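Local coordinates for putative uncharacterized protein PH0594 (Pyrococcus horikoshii, PDB 4HXF), which probably acts as a serine peptidase of the prolyl oligopeptidase family, an acylaminoacyl peptidase that assembles as a self-compartmentalizing hexamer, at residues D114-L119 with V156-G161; V264-I269 with M304-D309. All coordinates share one frame; numbering follows the deposited sequence.

In the fold
Both contacts lie in the beta-propeller part of the chain, and each involves strands of four-stranded antiparallel sheets, the blades. Contact 1 joins two neighbouring strands, 117-124 and 151-158, within one blade. Contact 2 joins the first strands of two successive blades, 264-270 and 302-308. Their centres are 24 Å apart and their nearest atoms about 10 Å. Contact 1 is the more peripheral, its centre 31 Å from the centre of the chain against 16 Å for contact 2, and it meets a second subunit. Its T159 side chain is about 9 Å from a bound magnesium ion, probably the one at K99 and E162. Neither contact includes residues of the inhibitor pocket, which S466 and H578 help to line.

Contact 1. Residues D114-L119 with V156-G161; sequences DSRRLL and VIDTEG
R116 grips D158 side-on with two nitrogens. R116 NE gives D158 OD1 a nearly straight bond (2.8 Å, 176°), and R116 NH2 reaches D158 OD2 at 2.9 Å. The D158 carboxylate lies at the guanidinium edge, the two planes turned 45° apart. The R116 chain gets there fully extended, with CG anti to the backbone N (chi1 179°). E160 lays its carboxylate over one guanidinium face; E160 OE2 is a long 3.7 Å from R116 NE, a matter of charge alone. E160 OE1 also pairs with R55 of a second subunit. D158 OD1 takes the E160 backbone N from the other side of its plane, forming an Asx turn. An alanine at R116 would probably leave the D158 carboxylate without its charged mate and E160 without the flat group it stacks on.

Backbone bonds pair L118 with I157 in both directions. Beyond them, R116 O accepts from T159 N and, on a lone pair, from T159 OG1 at 2.7 Å. D114 OD1 receives R116 N and R117 N, while its OD2 pairs with R117 NE; R117 also reaches D181.

Apolar contacts are modest. T159 CG2 meets L118 CD1 at 3.6 Å. On the face shared by R117 and V156, R117 CD rests on V156 CG1 at 3.8 Å.

This is the pairing of the two middle strands of a four-stranded antiparallel propeller blade, fastened by the R116, D158, E160 salt-bridge network where 117-124 begins and 151-158 ends, with an Asx turn in each segment.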
# COMPACT_ATOMS: atom_id res chain seq x y z
N ASP A 114 -12.69 44.28 4.37
CA ASP A 114 -13.52 44.00 3.18
C ASP A 114 -14.21 42.65 3.10
O ASP A 114 -14.97 42.41 2.16
CB ASP A 114 -12.69 44.23 1.91
CG ASP A 114 -11.54 43.22 1.70
OD1 ASP A 114 -11.38 42.18 2.37
OD2 ASP A 114 -10.75 43.53 0.79
N SER A 115 -13.94 41.78 4.08
CA SER A 115 -14.48 40.41 4.06
C SER A 115 -14.16 39.64 2.79
O SER A 115 -14.90 38.72 2.41
CB SER A 115 -15.98 40.38 4.33
OG SER A 115 -16.36 41.04 5.59
N ARG A 116 -13.03 39.97 2.22
CA ARG A 116 -12.55 39.33 0.95
C ARG A 116 -11.13 38.85 1.08
O ARG A 116 -10.82 37.70 0.77
CB ARG A 116 -12.69 40.29 -0.21
CG ARG A 116 -12.17 39.65 -1.49
CD ARG A 116 -12.55 40.42 -2.72
NE ARG A 116 -11.97 39.68 -3.91
CZ ARG A 116 -12.17 39.98 -5.17
NH1 ARG A 116 -12.95 40.97 -5.51
NH2 ARG A 116 -11.56 39.29 -6.16
N ARG A 117 -10.21 39.66 1.60
CA ARG A 117 -8.86 39.29 1.75
C ARG A 117 -8.51 38.80 3.16
O ARG A 117 -9.10 39.27 4.15
CB ARG A 117 -7.92 40.47 1.40
CG ARG A 117 -7.90 40.88 -0.06
CD ARG A 117 -7.13 42.19 -0.22
NE ARG A 117 -7.91 43.28 0.34
CZ ARG A 117 -7.44 44.51 0.58
NH1 ARG A 117 -6.19 44.82 0.30
NH2 ARG A 117 -8.23 45.48 0.98
N LEU A 118 -7.63 37.81 3.19
CA LEU A 118 -7.03 37.31 4.44
C LEU A 118 -5.58 37.79 4.45
O LEU A 118 -4.92 37.89 3.42
CB LEU A 118 -7.03 35.79 4.52
CG LEU A 118 -8.37 35.20 4.67
CD1 LEU A 118 -8.28 33.64 4.60
CD2 LEU A 118 -8.95 35.51 6.11
N LEU A 119 -5.06 38.15 5.62
CA LEU A 119 -3.62 38.16 5.83
C LEU A 119 -3.20 36.91 6.49
O LEU A 119 -3.72 36.58 7.58
CB LEU A 119 -3.24 39.35 6.71
CG LEU A 119 -1.76 39.47 7.18
CD1 LEU A 119 -0.80 39.56 5.96
CD2 LEU A 119 -1.54 40.58 8.24
N VAL A 156 -0.96 38.13 1.44
CA VAL A 156 -2.34 38.62 1.33
C VAL A 156 -3.05 37.70 0.32
O VAL A 156 -2.64 37.54 -0.85
CB VAL A 156 -2.38 40.02 0.81
CG1 VAL A 156 -3.82 40.50 0.62
CG2 VAL A 156 -1.53 40.97 1.76
N ILE A 157 -4.12 37.09 0.79
CA ILE A 157 -4.88 36.09 0.04
C ILE A 157 -6.24 36.62 -0.32
O ILE A 157 -7.04 37.06 0.53
CB ILE A 157 -5.04 34.78 0.84
CG1 ILE A 157 -3.69 34.18 1.27
CG2 ILE A 157 -5.83 33.68 0.06
CD1 ILE A 157 -3.84 33.25 2.45
N ASP A 158 -6.56 36.58 -1.62
CA ASP A 158 -7.90 36.85 -2.11
C ASP A 158 -8.72 35.57 -1.97
O ASP A 158 -8.41 34.57 -2.62
CB ASP A 158 -7.91 37.30 -3.55
CG ASP A 158 -9.29 37.40 -4.09
OD1 ASP A 158 -10.27 37.55 -3.27
OD2 ASP A 158 -9.49 37.40 -5.35
N THR A 159 -9.73 35.60 -1.05
CA THR A 159 -10.52 34.35 -0.85
C THR A 159 -11.52 34.09 -2.02
O THR A 159 -12.00 32.93 -2.12
CB THR A 159 -11.27 34.33 0.51
OG1 THR A 159 -12.21 35.40 0.48
CG2 THR A 159 -10.34 34.39 1.72
N GLU A 160 -11.78 35.07 -2.87
CA GLU A 160 -12.74 34.89 -3.98
C GLU A 160 -11.95 34.12 -5.11
O GLU A 160 -12.28 32.99 -5.42
CB GLU A 160 -13.29 36.24 -4.48
CG GLU A 160 -14.28 36.81 -3.51
CD GLU A 160 -15.12 37.89 -4.12
OE1 GLU A 160 -15.37 37.92 -5.35
OE2 GLU A 160 -15.51 38.76 -3.34
N GLY A 161 -10.96 34.77 -5.68
CA GLY A 161 -10.11 34.16 -6.70
C GLY A 161 -9.14 33.11 -6.19
O GLY A 161 -8.62 32.37 -7.03
O HOH W 1 -15.54 38.42 -0.80

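Contact 2. Residues V264-I269 with M304-D309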
# COMPACT_ATOMS: atom_id res chain seq x y z
N VAL A 264 -1.09 43.48 31.60
CA VAL A 264 -2.12 43.06 30.63
C VAL A 264 -1.77 41.68 30.09
O VAL A 264 -0.66 41.37 29.64
CB VAL A 264 -2.34 44.10 29.48
CG1 VAL A 264 -3.37 43.57 28.42
CG2 VAL A 264 -2.77 45.48 30.01
N ALA A 265 -2.80 40.80 30.15
CA ALA A 265 -2.67 39.46 29.62
C ALA A 265 -3.06 39.45 28.12
O ALA A 265 -2.27 38.87 27.35
CB ALA A 265 -3.52 38.42 30.41
N GLN A 266 -4.18 40.08 27.75
CA GLN A 266 -4.65 40.05 26.39
C GLN A 266 -5.41 41.31 26.20
O GLN A 266 -5.96 41.83 27.14
CB GLN A 266 -5.56 38.80 26.21
CG GLN A 266 -6.27 38.60 24.92
CD GLN A 266 -7.01 37.23 24.85
OE1 GLN A 266 -6.96 36.41 25.83
NE2 GLN A 266 -7.71 36.97 23.70
N ALA A 267 -5.50 41.83 24.98
CA ALA A 267 -6.27 42.98 24.73
C ALA A 267 -6.71 43.06 23.21
O ALA A 267 -5.99 42.59 22.31
CB ALA A 267 -5.48 44.31 25.10
N LYS A 268 -7.86 43.64 23.02
CA LYS A 268 -8.47 43.89 21.67
C LYS A 268 -9.13 45.21 21.60
O LYS A 268 -9.71 45.69 22.55
CB LYS A 268 -9.49 42.69 21.35
CG LYS A 268 -8.97 41.32 21.24
CD LYS A 268 -10.00 40.15 20.91
CE LYS A 268 -9.27 38.76 20.93
NZ LYS A 268 -10.05 37.63 20.24
N ILE A 269 -9.22 45.81 20.41
CA ILE A 269 -9.92 47.07 20.24
C ILE A 269 -11.04 46.84 19.23
O ILE A 269 -10.86 46.19 18.22
CB ILE A 269 -8.89 48.22 19.81
CG1 ILE A 269 -9.47 49.62 19.69
CG2 ILE A 269 -8.15 47.87 18.51
CD1 ILE A 269 -8.42 50.76 19.72
N MET A 304 -9.66 33.26 30.03
CA MET A 304 -8.73 32.68 29.18
C MET A 304 -8.73 33.21 27.75
O MET A 304 -7.74 33.06 27.03
CB MET A 304 -9.00 31.18 29.15
CG MET A 304 -8.75 30.54 30.46
SD MET A 304 -7.06 30.74 31.05
CE MET A 304 -6.03 29.90 29.89
N GLY A 305 -9.80 33.86 27.36
CA GLY A 305 -9.96 34.33 25.97
C GLY A 305 -11.24 35.08 25.92
O GLY A 305 -12.19 34.97 26.81
N PHE A 306 -11.32 36.02 24.97
CA PHE A 306 -12.51 36.80 24.84
C PHE A 306 -12.56 37.43 23.40
O PHE A 306 -11.56 37.40 22.64
CB PHE A 306 -12.64 37.87 25.93
CG PHE A 306 -11.49 38.91 25.94
CD1 PHE A 306 -10.33 38.67 26.69
CD2 PHE A 306 -11.51 40.00 25.11
CE1 PHE A 306 -9.28 39.53 26.62
CE2 PHE A 306 -10.38 40.84 25.00
CZ PHE A 306 -9.29 40.60 25.80
N ASP A 307 -13.74 37.87 23.05
CA ASP A 307 -13.93 38.61 21.78
C ASP A 307 -15.10 39.46 21.90
O ASP A 307 -16.05 39.27 22.71
CB ASP A 307 -14.05 37.70 20.56
CG ASP A 307 -13.69 38.41 19.21
OD1 ASP A 307 -13.06 39.52 19.19
OD2 ASP A 307 -14.03 37.91 18.10
N ALA A 308 -15.12 40.55 21.09
CA ALA A 308 -16.14 41.47 21.19
C ALA A 308 -16.43 42.12 19.78
O ALA A 308 -15.51 42.40 18.98
CB ALA A 308 -15.69 42.65 22.11
N ASP A 309 -17.65 42.29 19.58
CA ASP A 309 -18.11 42.93 18.31
C ASP A 309 -19.43 43.58 18.66
O ASP A 309 -19.40 44.56 19.40
CB ASP A 309 -18.18 42.02 17.06
CG ASP A 309 -18.71 42.82 15.80
OD1 ASP A 309 -18.09 43.86 15.49
OD2 ASP A 309 -19.75 42.39 15.27
O HOH W 2 -9.16 34.98 23.00
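F306 fits between Q266 and K268, which stand two residues apart on the neighbouring strand. The two strands run nearly parallel with their axes 8.0 Å apart, too far for backbone pairing, so side chains bridge the gap.

The nonpolar contacts centre on the ring. F306 CG sits between the backbone N and the carbonyl carbon (chi1 61°), and this turns the ring toward 264-269. Q266 reaches toward it tip to tip. Q266 CG lies 3.6 Å from F306 CE1, and its amide continues over one face near the rim, 33° from the ring plane. A267 CA lies at the ring edge, 4.0 Å from F306 CZ. K268 slides past in the opposite direction, K268 CG 4.0 Å from F306 CE2. Y314 of the next strand also touches F306.

Two polar links cross the gap. K268 extends its chain until NZ reaches F306 O at 2.8 Å. The nitrogen lies in the carbonyl plane, with a C=O...NZ angle of 159°. The second link runs through a water that accepts from Q266 NE2 at 2.6 Å and from F306 N. F306 is thus tied at its N-H, through the water, and at its C=O, directly by K268.

The charged contact is weaker. K268 NZ stands a long 3.7 Å from D307 OD1. The carboxylate has other partners: R270 NE forms a salt bridge with D307 OD1, and its strongest, the T22 backbone N, bonds to OD2.

The chemistry is mixed. The alkyl carbons of Q266 and K268 touch the ring, while NE2, through the water, and NZ meet the F306 backbone. K268 is therefore likely to hold this junction between blades mainly through the carbonyl, with D307 adding electrostatic help.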